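Local coordinates for putative mandelate racemase (Zymomonas mobilis, PDB 2OX4), which probably acts as a magnesium-dependent lyase of the mandelate racemase group in the enolase superfamily, at residues E267-Y270 with G274-P277; I287-G292 with T298-I303; P277-R282 with A304-I309; L77-K80 with G84-G87; H330-I335 with C339-H344. All coordinates share one frame; numbering follows the deposited sequence. Where two conformers were deposited one is given.

Interaction 1. Residues E267-Y270 with G274-P277; sequences ERIY and GFLP. With MG (magnesium ion), chain O.
Gly274 meets the loop carbonyl of Tyr270, and its N-H gives that oxygen a weak hydrogen bond (Gly274 N to Tyr270 O 3.1 Å, 125° at the hydrogen). Its CA adds a C-H...O contact to the same acceptor. Glycine suits this place because a CB would point at the loop and run into Tyr270 O and Ile269 CG2, a methyl already within 3.2 Å of Gly274 C.

Phe275 supplies the apolar half of the contact. The same CG2 sits over the middle of its ring, 3.6 Å from the centroid and only 3° off the normal, a textbook CH-pi contact. CG2 reaches the ring because it stands anti to the backbone N of Ile269, with CG1 turned beside that N (chi1 -55°). Ile269 O lies on the same side of the ring, 3.3 Å from Phe275 CE2. A beta-branched residue serves well here, since one branch meets the aromatic face while the other, CG1, carries CD1 onward to Phe278 of the same helix. Leu276 and Pro277 turn to other neighbours, Leu276 packing on Asn248 of a second subunit.

At the far end of the loop, Glu267 OE1 binds the magnesium ion at 2.1 Å. Glu215, Glu241 and three waters complete its coordination. Glu267 OE2 stays off the metal and accepts from one metal-bound water (water 1) at 2.7 Å, as well as from Tyr44. The chemistry is thus divided: a carboxylate grips the cation at the mouth of the barrel, while the CH-pi contact of Ile269 with Phe275 joins the same loop to the following helix.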
# COMPACT_ATOMS: atom_id res chain seq x y z
N GLU C 267 11.37 -26.14 2.95
CA GLU C 267 11.47 -27.24 3.91
C GLU C 267 11.13 -26.79 5.32
O GLU C 267 10.77 -27.61 6.16
CB GLU C 267 12.84 -27.91 3.88
CG GLU C 267 13.97 -27.06 4.43
CD GLU C 267 15.31 -27.61 4.03
OE1 GLU C 267 15.73 -27.35 2.88
OE2 GLU C 267 15.92 -28.32 4.85
N ARG C 268 11.22 -25.48 5.58
CA ARG C 268 10.79 -24.95 6.88
C ARG C 268 9.57 -24.01 6.76
O ARG C 268 9.42 -23.05 7.52
CB ARG C 268 11.98 -24.29 7.59
CG ARG C 268 12.91 -25.31 8.24
CD ARG C 268 14.08 -24.63 8.94
NE ARG C 268 15.09 -24.22 7.97
CZ ARG C 268 16.35 -23.92 8.30
NH1 ARG C 268 16.73 -23.99 9.57
NH2 ARG C 268 17.21 -23.57 7.35
N ILE C 269 8.71 -24.30 5.78
CA ILE C 269 7.45 -23.58 5.60
C ILE C 269 6.36 -24.66 5.46
O ILE C 269 6.54 -25.63 4.72
CB ILE C 269 7.47 -22.69 4.31
CG1 ILE C 269 8.67 -21.72 4.31
CG2 ILE C 269 6.16 -21.93 4.17
CD1 ILE C 269 8.91 -20.97 2.98
N TYR C 270 5.26 -24.50 6.18
CA TYR C 270 4.31 -25.61 6.33
C TYR C 270 2.89 -25.15 6.03
O TYR C 270 2.47 -24.10 6.51
CB TYR C 270 4.37 -26.22 7.74
CG TYR C 270 5.77 -26.25 8.29
CD1 TYR C 270 6.71 -27.13 7.77
CD2 TYR C 270 6.16 -25.36 9.30
CE1 TYR C 270 8.02 -27.16 8.27
CE2 TYR C 270 7.46 -25.37 9.80
CZ TYR C 270 8.38 -26.28 9.28
OH TYR C 270 9.66 -26.29 9.76
N GLY C 274 1.44 -21.33 5.52
CA GLY C 274 2.86 -20.99 5.55
C GLY C 274 3.32 -20.37 4.24
O GLY C 274 4.06 -19.37 4.24
N PHE C 275 2.88 -20.95 3.13
CA PHE C 275 3.32 -20.49 1.81
C PHE C 275 2.67 -19.20 1.34
O PHE C 275 3.26 -18.44 0.58
CB PHE C 275 3.22 -21.61 0.78
CG PHE C 275 4.31 -22.62 0.92
CD1 PHE C 275 5.57 -22.37 0.38
CD2 PHE C 275 4.11 -23.80 1.65
CE1 PHE C 275 6.62 -23.29 0.54
CE2 PHE C 275 5.16 -24.72 1.82
CZ PHE C 275 6.40 -24.46 1.25
N LEU C 276 1.47 -18.95 1.85
CA LEU C 276 0.67 -17.80 1.42
C LEU C 276 1.42 -16.46 1.35
O LEU C 276 1.43 -15.84 0.29
CB LEU C 276 -0.64 -17.69 2.22
CG LEU C 276 -1.48 -16.42 1.94
CD1 LEU C 276 -2.07 -16.44 0.54
CD2 LEU C 276 -2.58 -16.26 2.99
N PRO C 277 2.05 -16.02 2.45
CA PRO C 277 2.73 -14.72 2.40
C PRO C 277 3.84 -14.63 1.35
O PRO C 277 4.01 -13.58 0.75
CB PRO C 277 3.33 -14.58 3.80
CG PRO C 277 3.35 -15.94 4.36
CD PRO C 277 2.16 -16.61 3.80
MG MG O . 17.67 -27.46 2.05
O HOH W 1 18.39 -28.77 3.89
O HOH W 2 18.09 -25.72 3.36
O HOH W 3 17.58 -29.37 1.19

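Interaction 2. Residues I287-G292 with T298-I303; sequences IQPDLG and TEFKKI
Leu291 and Phe300 mark the closest approach of the two backbones, their CA atoms 6.3 Å apart, where the chain leaving strand 286-287 passes helix 296-309. The side-chain contacts are apolar. Phe300 is their centre: CG lies anti to the backbone N (chi1 -177°), which sends the ring out from the helix between Leu291 and Pro289. Leu291 CD2 presses on the root of the side chain, 3.5 Å from Phe300 CB, and Pro289 CG meets the ring farther out, 3.7 Å from Phe300 CE1, the pyrrolidine and the phenyl side chain crossing at about a right angle. The carbonyl Pro289 O lies in the plane of the ring at its edge, 4.0 Å from CE1, where the electropositive rim suits an oxygen.

One turn along the helix, Ile303 offers its CG2 branch, which stands anti to its own backbone N, to Ile287 CD1 at 3.5 Å. Two isoleucines, each offering one methyl (CD1 from the strand, CG2 from the helix), meet here without polar groups. Proline suits the buried chain after the strand, having no N-H to satisfy.

Asp290 caps the short, weakly bonded helix 291-294: OD1 accepts from Gly292 N through its anti lone pair (2.7 Å, 143° at the hydrogen), while OD2 holds His317 ND1.

Around this core, Leu291 and Phe300 lean on Ala331 of helix 322-333, and Ile303 on Phe275 of helix 271-280. Val314 of the next strand, 313-314, lies against Ile287, Pro289 and Phe300, so the contact forms one strand-to-helix layer of the barrel wall.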
# COMPACT_ATOMS: atom_id res chain seq x y z
N ILE C 287 9.31 -23.36 -4.93
CA ILE C 287 8.95 -23.75 -3.57
C ILE C 287 9.35 -25.18 -3.31
O ILE C 287 9.30 -26.03 -4.21
CB ILE C 287 7.45 -23.56 -3.25
CG1 ILE C 287 6.58 -24.26 -4.30
CG2 ILE C 287 7.10 -22.05 -3.10
CD1 ILE C 287 5.18 -24.59 -3.80
N GLN C 288 9.73 -25.46 -2.06
CA GLN C 288 10.28 -26.76 -1.72
C GLN C 288 9.59 -27.40 -0.52
O GLN C 288 10.26 -27.77 0.45
CB GLN C 288 11.80 -26.65 -1.47
CG GLN C 288 12.61 -26.07 -2.66
CD GLN C 288 14.02 -25.66 -2.25
OE1 GLN C 288 14.20 -24.94 -1.27
NE2 GLN C 288 15.02 -26.11 -3.00
N PRO C 289 8.25 -27.57 -0.58
CA PRO C 289 7.58 -28.19 0.56
C PRO C 289 8.07 -29.63 0.70
O PRO C 289 8.39 -30.27 -0.32
CB PRO C 289 6.10 -28.18 0.15
CG PRO C 289 6.12 -28.13 -1.31
CD PRO C 289 7.31 -27.32 -1.69
N ASP C 290 8.17 -30.10 1.93
CA ASP C 290 8.43 -31.51 2.22
C ASP C 290 7.09 -32.20 2.46
O ASP C 290 6.31 -31.76 3.31
CB ASP C 290 9.33 -31.60 3.48
CG ASP C 290 9.83 -33.03 3.76
OD1 ASP C 290 9.02 -33.96 3.87
OD2 ASP C 290 11.06 -33.21 3.88
N LEU C 291 6.81 -33.28 1.73
CA LEU C 291 5.59 -34.07 1.98
C LEU C 291 5.40 -34.43 3.47
O LEU C 291 4.28 -34.40 3.97
CB LEU C 291 5.58 -35.36 1.15
CG LEU C 291 5.00 -35.35 -0.26
CD1 LEU C 291 5.04 -36.77 -0.79
CD2 LEU C 291 3.58 -34.87 -0.29
N GLY C 292 6.49 -34.71 4.17
CA GLY C 292 6.44 -35.11 5.58
C GLY C 292 6.35 -33.99 6.61
O GLY C 292 6.34 -34.26 7.82
N THR C 298 -2.18 -34.41 0.57
CA THR C 298 -3.38 -33.57 0.52
C THR C 298 -2.99 -32.09 0.45
O THR C 298 -3.47 -31.32 -0.41
CB THR C 298 -4.29 -33.86 1.73
OG1 THR C 298 -4.75 -35.21 1.65
CG2 THR C 298 -5.51 -32.92 1.76
N GLU C 299 -2.08 -31.70 1.33
CA GLU C 299 -1.69 -30.29 1.43
C GLU C 299 -0.63 -29.90 0.41
O GLU C 299 -0.65 -28.79 -0.11
CB GLU C 299 -1.24 -29.96 2.86
CG GLU C 299 -1.16 -28.45 3.15
CD GLU C 299 -2.51 -27.80 3.39
OE1 GLU C 299 -3.55 -28.45 3.24
OE2 GLU C 299 -2.52 -26.60 3.76
N PHE C 300 0.31 -30.81 0.13
CA PHE C 300 1.30 -30.58 -0.94
C PHE C 300 0.60 -30.15 -2.23
O PHE C 300 1.01 -29.19 -2.88
CB PHE C 300 2.09 -31.85 -1.22
CG PHE C 300 3.17 -31.70 -2.26
CD1 PHE C 300 4.50 -31.51 -1.87
CD2 PHE C 300 2.89 -31.81 -3.63
CE1 PHE C 300 5.52 -31.41 -2.81
CE2 PHE C 300 3.91 -31.68 -4.58
CZ PHE C 300 5.22 -31.48 -4.17
N LYS C 301 -0.45 -30.88 -2.59
CA LYS C 301 -1.20 -30.59 -3.80
C LYS C 301 -1.80 -29.19 -3.75
O LYS C 301 -1.70 -28.43 -4.71
CB LYS C 301 -2.31 -31.63 -4.00
CG LYS C 301 -2.81 -31.72 -5.43
CD LYS C 301 -3.42 -33.09 -5.71
CE LYS C 301 -4.68 -32.97 -6.55
NZ LYS C 301 -4.42 -32.32 -7.86
N LYS C 302 -2.42 -28.85 -2.63
CA LYS C 302 -3.01 -27.52 -2.44
C LYS C 302 -1.97 -26.40 -2.53
O LYS C 302 -2.22 -25.34 -3.12
CB LYS C 302 -3.78 -27.44 -1.11
CG LYS C 302 -4.93 -28.48 -1.02
CD LYS C 302 -5.71 -28.44 0.31
CE LYS C 302 -6.75 -29.58 0.34
NZ LYS C 302 -7.53 -29.60 1.62
N ILE C 303 -0.79 -26.64 -1.96
CA ILE C 303 0.30 -25.66 -2.03
C ILE C 303 0.78 -25.50 -3.47
O ILE C 303 0.90 -24.39 -3.96
CB ILE C 303 1.48 -26.03 -1.11
CG1 ILE C 303 1.04 -25.97 0.36
CG2 ILE C 303 2.68 -25.09 -1.37
CD1 ILE C 303 1.91 -26.81 1.32

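Interaction 3. Residues P277-R282 with A304-I309; sequences PFLEDR and ADMAHI
Leu279 does all the reaching from segment 277-282, and both its methyls, CD1 and CD2, lie 4.0 Å from Ala307 CA. CD2 also meets Ala307 CB at 4.2 Å; alanine leaves room for the leucine to come right up to the backbone. CD1 also approaches Met306, 4.0 Å from Met306 CG and 3.8 Å from the terminal Met306 CE, which is folded back by the bend about the CG-SD bond. Met306 was deposited in two conformers, so both of these approaches are less certain.

Helices 271-280 and 296-309 are successive outer helices of the TIM-like barrel, separated along the chain by strand 286-287 and the short helix 291-294, and this is where they lean on each other. The contact between these segments is apolar, which is why leucine, alanine and methionine suit the place.

Elsewhere the pairing is looser. Pro277 and Glu280 of the helix and Asp281 just after it are partly exposed and make no contact with segment 304-309. Beyond them the helix ends in a Schellman motif, Arg282 taking a positive phi of 49°. Its guanidinium passes segment 304-309 by and binds Asp285 and the carbonyls of Phe310 and Glu311.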
# COMPACT_ATOMS: atom_id res chain seq x y z
N PRO C 277 2.05 -16.02 2.45
CA PRO C 277 2.73 -14.72 2.40
C PRO C 277 3.84 -14.63 1.35
O PRO C 277 4.01 -13.58 0.75
CB PRO C 277 3.33 -14.58 3.80
CG PRO C 277 3.35 -15.94 4.36
CD PRO C 277 2.16 -16.61 3.80
N PHE C 278 4.58 -15.72 1.14
CA PHE C 278 5.65 -15.77 0.15
C PHE C 278 5.10 -15.69 -1.27
O PHE C 278 5.71 -15.11 -2.15
CB PHE C 278 6.48 -17.05 0.31
CG PHE C 278 7.23 -17.11 1.61
CD1 PHE C 278 8.47 -16.48 1.75
CD2 PHE C 278 6.69 -17.78 2.70
CE1 PHE C 278 9.16 -16.51 2.96
CE2 PHE C 278 7.38 -17.83 3.92
CZ PHE C 278 8.62 -17.20 4.04
N LEU C 279 3.92 -16.28 -1.46
CA LEU C 279 3.21 -16.20 -2.74
C LEU C 279 2.62 -14.80 -2.99
O LEU C 279 2.76 -14.25 -4.08
CB LEU C 279 2.14 -17.29 -2.81
CG LEU C 279 2.65 -18.74 -2.86
CD1 LEU C 279 1.49 -19.71 -2.93
CD2 LEU C 279 3.63 -18.99 -4.02
N GLU C 280 1.98 -14.22 -1.97
CA GLU C 280 1.51 -12.83 -2.04
C GLU C 280 2.63 -11.85 -2.41
O GLU C 280 2.44 -10.98 -3.26
CB GLU C 280 0.88 -12.40 -0.71
CG GLU C 280 -0.44 -13.08 -0.38
CD GLU C 280 -0.91 -12.78 1.06
OE1 GLU C 280 -0.05 -12.57 1.95
OE2 GLU C 280 -2.13 -12.75 1.29
N ASP C 281 3.80 -12.02 -1.80
CA ASP C 281 4.96 -11.17 -2.09
C ASP C 281 5.69 -11.57 -3.37
O ASP C 281 6.61 -10.85 -3.82
CB ASP C 281 5.98 -11.26 -0.97
CG ASP C 281 5.51 -10.59 0.31
OD1 ASP C 281 6.12 -10.87 1.35
OD2 ASP C 281 4.55 -9.79 0.27
N ARG C 282 5.30 -12.71 -3.93
CA ARG C 282 5.99 -13.37 -5.05
C ARG C 282 7.52 -13.48 -4.84
O ARG C 282 8.32 -13.22 -5.74
CB ARG C 282 5.62 -12.71 -6.40
CG ARG C 282 6.11 -13.43 -7.69
CD ARG C 282 5.82 -14.92 -7.67
NE ARG C 282 6.44 -15.70 -8.76
CZ ARG C 282 7.75 -15.92 -8.91
NH1 ARG C 282 8.18 -16.70 -9.89
NH2 ARG C 282 8.63 -15.38 -8.07
N ALA C 304 1.05 -26.63 -4.13
CA ALA C 304 1.52 -26.59 -5.52
C ALA C 304 0.50 -25.92 -6.46
O ALA C 304 0.86 -25.15 -7.34
CB ALA C 304 1.87 -28.00 -5.99
N ASP C 305 -0.79 -26.21 -6.25
CA ASP C 305 -1.85 -25.63 -7.09
C ASP C 305 -1.99 -24.12 -6.90
O ASP C 305 -2.16 -23.39 -7.88
CB ASP C 305 -3.19 -26.31 -6.81
CG ASP C 305 -3.19 -27.79 -7.17
OD1 ASP C 305 -2.29 -28.25 -7.92
OD2 ASP C 305 -4.09 -28.49 -6.68
N MET C 306 -1.89 -23.65 -5.66
CA MET C 306 -1.86 -22.21 -5.41
C MET C 306 -0.60 -21.58 -6.02
O MET C 306 -0.67 -20.51 -6.63
CB MET C 306 -1.94 -21.94 -3.90
CG MET C 306 -2.34 -20.51 -3.53
SD MET C 306 -2.85 -20.31 -1.80
CE MET C 306 -1.44 -20.98 -0.92
N ALA C 307 0.54 -22.25 -5.87
CA ALA C 307 1.82 -21.71 -6.37
C ALA C 307 1.78 -21.51 -7.89
O ALA C 307 2.36 -20.56 -8.40
CB ALA C 307 2.98 -22.62 -5.98
N HIS C 308 1.09 -22.41 -8.59
CA HIS C 308 0.95 -22.34 -10.05
C HIS C 308 0.37 -21.01 -10.55
O HIS C 308 0.81 -20.52 -11.60
CB HIS C 308 0.11 -23.53 -10.54
CG HIS C 308 0.19 -23.76 -12.02
ND1 HIS C 308 1.37 -23.66 -12.73
CD2 HIS C 308 -0.77 -24.11 -12.92
CE1 HIS C 308 1.13 -23.94 -14.01
NE2 HIS C 308 -0.15 -24.21 -14.14
N ILE C 309 -0.59 -20.44 -9.80
CA ILE C 309 -1.23 -19.15 -10.12
C ILE C 309 -0.21 -18.02 -10.18
O ILE C 309 -0.40 -17.02 -10.86
CB ILE C 309 -2.29 -18.75 -9.04
CG1 ILE C 309 -3.29 -19.89 -8.82
CG2 ILE C 309 -3.04 -17.49 -9.43
CD1 ILE C 309 -3.66 -20.55 -10.09

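Interaction 4. Residues L77-K80 with G84-G87; sequences LFKK and GQGG
Phe78 O, the carbonyl in the last turn of helix 70-79, gathers most of the polar contacts to segment 84-87. Gly84 CA approaches it to 3.2 Å in a C-H...O contact (134° at the hydrogen), and the CA atoms of Phe78 and Gly84 are only 4.2 Å apart, a closeness suited to a residue without a side chain. Water 4 donates to the same oxygen at 2.7 Å and also to Gln85 OE1 at 2.9 Å, bridging helix end and loop. Gln85 N is near Phe78 O too, but at an angle too poor for a bond.

Van der Waals contacts accompany this bridge. CG of Phe78 is anti to the backbone N (chi1 -178°), which brings the ring against the loop and places CE1 3.4 Å from Gly84 O. Beside it the methylenes of Lys79 cross the amide of Gln85 at about a right angle, Lys79 CD lying 3.7 Å from Gln85 CD. The long aliphatic part of a lysine can pack in this way while its charge is used elsewhere.

The ionic and amide ends point beyond the pair. Lys79 NZ makes salt bridges with Glu75 and with Glu184 of a second subunit. Gln85 NE2 donates to Thr245 OG1 and Gly218 O of that same subunit.

Glutamine is apt here because its two ends differ: the oxygen takes a water proton from within the turn, and the N-H groups serve the neighbouring chain. The end of this N-terminal-domain helix and the loop are therefore held together through a water and a C-H...O contact instead of direct hydrogen bonds, and the loop becomes part of a subunit interface.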
# COMPACT_ATOMS: atom_id res chain seq x y z
N LEU C 77 -7.71 -33.01 12.39
CA LEU C 77 -6.40 -32.75 12.99
C LEU C 77 -6.05 -31.26 13.05
O LEU C 77 -5.39 -30.82 14.00
CB LEU C 77 -5.30 -33.55 12.29
CG LEU C 77 -5.49 -35.07 12.47
CD1 LEU C 77 -4.40 -35.86 11.75
CD2 LEU C 77 -5.54 -35.46 13.99
N PHE C 78 -6.51 -30.49 12.07
CA PHE C 78 -6.27 -29.04 12.02
C PHE C 78 -7.14 -28.32 13.08
O PHE C 78 -6.63 -27.47 13.82
CB PHE C 78 -6.56 -28.54 10.60
CG PHE C 78 -6.30 -27.05 10.38
CD1 PHE C 78 -5.11 -26.46 10.80
CD2 PHE C 78 -7.25 -26.27 9.73
CE1 PHE C 78 -4.89 -25.08 10.59
CE2 PHE C 78 -7.02 -24.89 9.51
CZ PHE C 78 -5.85 -24.31 9.95
N LYS C 79 -8.42 -28.70 13.18
CA LYS C 79 -9.43 -27.91 13.91
C LYS C 79 -9.78 -28.44 15.30
O LYS C 79 -10.32 -27.70 16.15
CB LYS C 79 -10.71 -27.76 13.08
CG LYS C 79 -10.55 -26.85 11.85
CD LYS C 79 -10.29 -25.40 12.23
CE LYS C 79 -10.30 -24.49 11.00
NZ LYS C 79 -11.59 -24.55 10.22
N LYS C 80 -9.51 -29.72 15.54
CA LYS C 80 -10.01 -30.37 16.75
C LYS C 80 -8.94 -30.75 17.78
O LYS C 80 -9.25 -31.31 18.84
CB LYS C 80 -10.89 -31.59 16.40
CG LYS C 80 -12.16 -31.24 15.61
CD LYS C 80 -13.04 -30.29 16.40
CE LYS C 80 -14.45 -30.21 15.85
NZ LYS C 80 -15.28 -29.27 16.66
N GLY C 84 -3.47 -27.53 16.26
CA GLY C 84 -3.55 -27.45 14.79
C GLY C 84 -3.66 -26.01 14.30
O GLY C 84 -2.95 -25.60 13.38
N GLN C 85 -4.52 -25.23 14.96
CA GLN C 85 -4.79 -23.87 14.50
C GLN C 85 -3.69 -22.87 14.86
O GLN C 85 -3.68 -21.76 14.33
CB GLN C 85 -6.14 -23.38 15.03
CG GLN C 85 -7.33 -24.00 14.34
CD GLN C 85 -8.60 -23.82 15.14
OE1 GLN C 85 -8.92 -24.62 16.03
NE2 GLN C 85 -9.35 -22.76 14.84
N GLY C 86 -2.75 -23.29 15.70
CA GLY C 86 -1.54 -22.50 15.96
C GLY C 86 -0.39 -22.84 15.02
O GLY C 86 0.54 -22.06 14.83
N GLY C 87 -0.46 -24.03 14.41
CA GLY C 87 0.54 -24.43 13.42
C GLY C 87 1.88 -24.88 13.99
O GLY C 87 2.09 -24.94 15.21
O HOH W 4 -7.24 -26.94 16.44

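Interaction 5. Residues H330-I335 with C339-H344; sequences HAEIAI and CIHEHH
A strikingly short hydrogen bond joins His341 to Glu332: ND1 donates to OE1 over 2.5 Å, almost straight at 173°. The carboxylate oxygen lies only 4° out of the imidazole plane and accepts through its syn lone pair, the more basic one. Carboxylate and ring planes are nevertheless turned 72° apart, so the acid meets the edge of the ring crosswise. Glutamate has the reach for this: beyond CG its chain is extended and carries the acid across the 8.0 Å between the CA atoms of Glu332 and His341.

The pair joins the helix after strand 313-314 to the barrel strand that follows it. Helix 322-333 supplies the acid and strand 341-344 the histidine, and that strand pairs in parallel with strand 126-131.

Glu332 OE2 is held as well. It accepts from Ala316 N and from water 5, 2.8 Å away; that water lies above the face of the His341 ring, toward its rim, and takes the N-H of Glu342 at 2.8 Å. Both carboxylate oxygens are therefore engaged in a buried setting. The second ring nitrogen, His341 NE2, is hydrogen-bonded to Glu325 OE2 on the same helix, so the imidazole is fixed at both nitrogens. Two carboxylates this near would probably stabilise a positively charged ring. Ile340, just before it, turns away from the helix and packs on Arg127 and Tyr129 of strand 126-131.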
# COMPACT_ATOMS: atom_id res chain seq x y z
N HIS C 330 5.42 -39.61 -6.51
CA HIS C 330 3.99 -39.56 -6.84
C HIS C 330 3.47 -38.13 -6.84
O HIS C 330 2.80 -37.71 -7.79
CB HIS C 330 3.18 -40.41 -5.87
CG HIS C 330 3.44 -41.88 -6.01
ND1 HIS C 330 2.78 -42.67 -6.93
CD2 HIS C 330 4.32 -42.70 -5.37
CE1 HIS C 330 3.22 -43.91 -6.83
NE2 HIS C 330 4.15 -43.96 -5.90
N ALA C 331 3.80 -37.38 -5.78
CA ALA C 331 3.35 -35.98 -5.64
C ALA C 331 3.85 -35.14 -6.82
O ALA C 331 3.09 -34.40 -7.43
CB ALA C 331 3.85 -35.40 -4.31
N GLU C 332 5.13 -35.30 -7.16
CA GLU C 332 5.76 -34.50 -8.20
C GLU C 332 5.31 -34.83 -9.61
O GLU C 332 5.16 -33.93 -10.44
CB GLU C 332 7.27 -34.61 -8.11
CG GLU C 332 7.85 -33.89 -6.89
CD GLU C 332 9.34 -34.10 -6.76
OE1 GLU C 332 9.82 -35.23 -7.04
OE2 GLU C 332 10.04 -33.15 -6.37
N ILE C 333 5.12 -36.11 -9.91
CA ILE C 333 4.69 -36.48 -11.27
C ILE C 333 3.26 -36.01 -11.54
O ILE C 333 2.88 -35.79 -12.69
CB ILE C 333 4.86 -38.01 -11.55
CG1 ILE C 333 5.02 -38.25 -13.06
CG2 ILE C 333 3.71 -38.82 -10.98
CD1 ILE C 333 6.01 -39.34 -13.39
N ALA C 334 2.48 -35.83 -10.47
CA ALA C 334 1.06 -35.45 -10.61
C ALA C 334 0.79 -33.94 -10.72
O ALA C 334 -0.37 -33.53 -10.86
CB ALA C 334 0.24 -36.02 -9.46
N ILE C 335 1.83 -33.11 -10.65
CA ILE C 335 1.62 -31.65 -10.73
C ILE C 335 2.19 -31.09 -12.05
O ILE C 335 3.22 -31.57 -12.52
CB ILE C 335 2.22 -30.88 -9.50
CG1 ILE C 335 3.73 -31.13 -9.36
CG2 ILE C 335 1.46 -31.23 -8.19
CD1 ILE C 335 4.44 -30.19 -8.36
N CYS C 339 9.59 -28.52 -11.09
CA CYS C 339 10.89 -27.99 -11.52
C CYS C 339 11.92 -29.12 -11.70
O CYS C 339 12.41 -29.38 -12.81
CB CYS C 339 11.41 -26.97 -10.48
SG CYS C 339 13.05 -26.35 -10.87
N ILE C 340 12.23 -29.81 -10.61
CA ILE C 340 13.36 -30.76 -10.55
C ILE C 340 13.23 -31.57 -9.26
O ILE C 340 12.55 -31.13 -8.31
CB ILE C 340 14.73 -30.03 -10.65
CG1 ILE C 340 15.87 -31.01 -10.97
CG2 ILE C 340 15.01 -29.16 -9.40
CD1 ILE C 340 17.18 -30.33 -11.32
N HIS C 341 13.81 -32.76 -9.22
CA HIS C 341 13.73 -33.62 -8.04
C HIS C 341 15.07 -33.67 -7.28
O HIS C 341 16.13 -33.83 -7.88
CB HIS C 341 13.28 -35.04 -8.42
CG HIS C 341 13.23 -35.98 -7.25
ND1 HIS C 341 12.08 -36.18 -6.51
CD2 HIS C 341 14.18 -36.75 -6.68
CE1 HIS C 341 12.33 -37.03 -5.54
NE2 HIS C 341 13.60 -37.40 -5.61
N GLU C 342 15.01 -33.53 -5.96
CA GLU C 342 16.19 -33.58 -5.11
C GLU C 342 16.51 -35.02 -4.76
O GLU C 342 15.68 -35.73 -4.16
CB GLU C 342 15.93 -32.82 -3.82
CG GLU C 342 17.10 -32.91 -2.86
CD GLU C 342 16.92 -32.09 -1.59
OE1 GLU C 342 15.76 -31.82 -1.18
OE2 GLU C 342 17.95 -31.73 -1.00
N HIS C 343 17.72 -35.46 -5.11
CA HIS C 343 18.15 -36.79 -4.67
C HIS C 343 19.31 -36.67 -3.70
O HIS C 343 20.42 -36.31 -4.08
CB HIS C 343 18.49 -37.69 -5.86
CG HIS C 343 18.74 -39.12 -5.47
ND1 HIS C 343 17.82 -39.87 -4.78
CD2 HIS C 343 19.82 -39.92 -5.65
CE1 HIS C 343 18.31 -41.08 -4.56
NE2 HIS C 343 19.53 -41.13 -5.07
N HIS C 344 19.01 -36.96 -2.42
CA HIS C 344 19.89 -36.61 -1.32
C HIS C 344 20.96 -37.67 -1.18
O HIS C 344 20.69 -38.87 -1.36
CB HIS C 344 19.10 -36.48 -0.01
CG HIS C 344 19.80 -35.66 1.04
ND1 HIS C 344 20.94 -36.09 1.68
CD2 HIS C 344 19.50 -34.45 1.57
CE1 HIS C 344 21.32 -35.17 2.55
NE2 HIS C 344 20.46 -34.17 2.51
O HOH W 5 12.42 -33.55 -4.93

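Interaction 4 comes first along the chain and lies in the N-terminal domain; the other four belong to the C-terminal barrel, whose magnesium ligand Glu267 falls in interaction 1. Interactions 1 and 3 share Pro277 and helix 271-280, and interaction 2, nested inside the loop that interaction 3 closes, shares helix 296-309 with it. Centres of 1 and 2 are about 9 Å apart, and Phe275 packs on Ile287 and Pro289. Interaction 5, about 11 Å from interaction 2, meets it through Ile335 and Phe300, and meets interaction 3 where Ile335 touches Ala304. The barrel contacts thus form a connected set, whereas interactions 1 and 4, about 16 Å apart without touching, both face the second subunit.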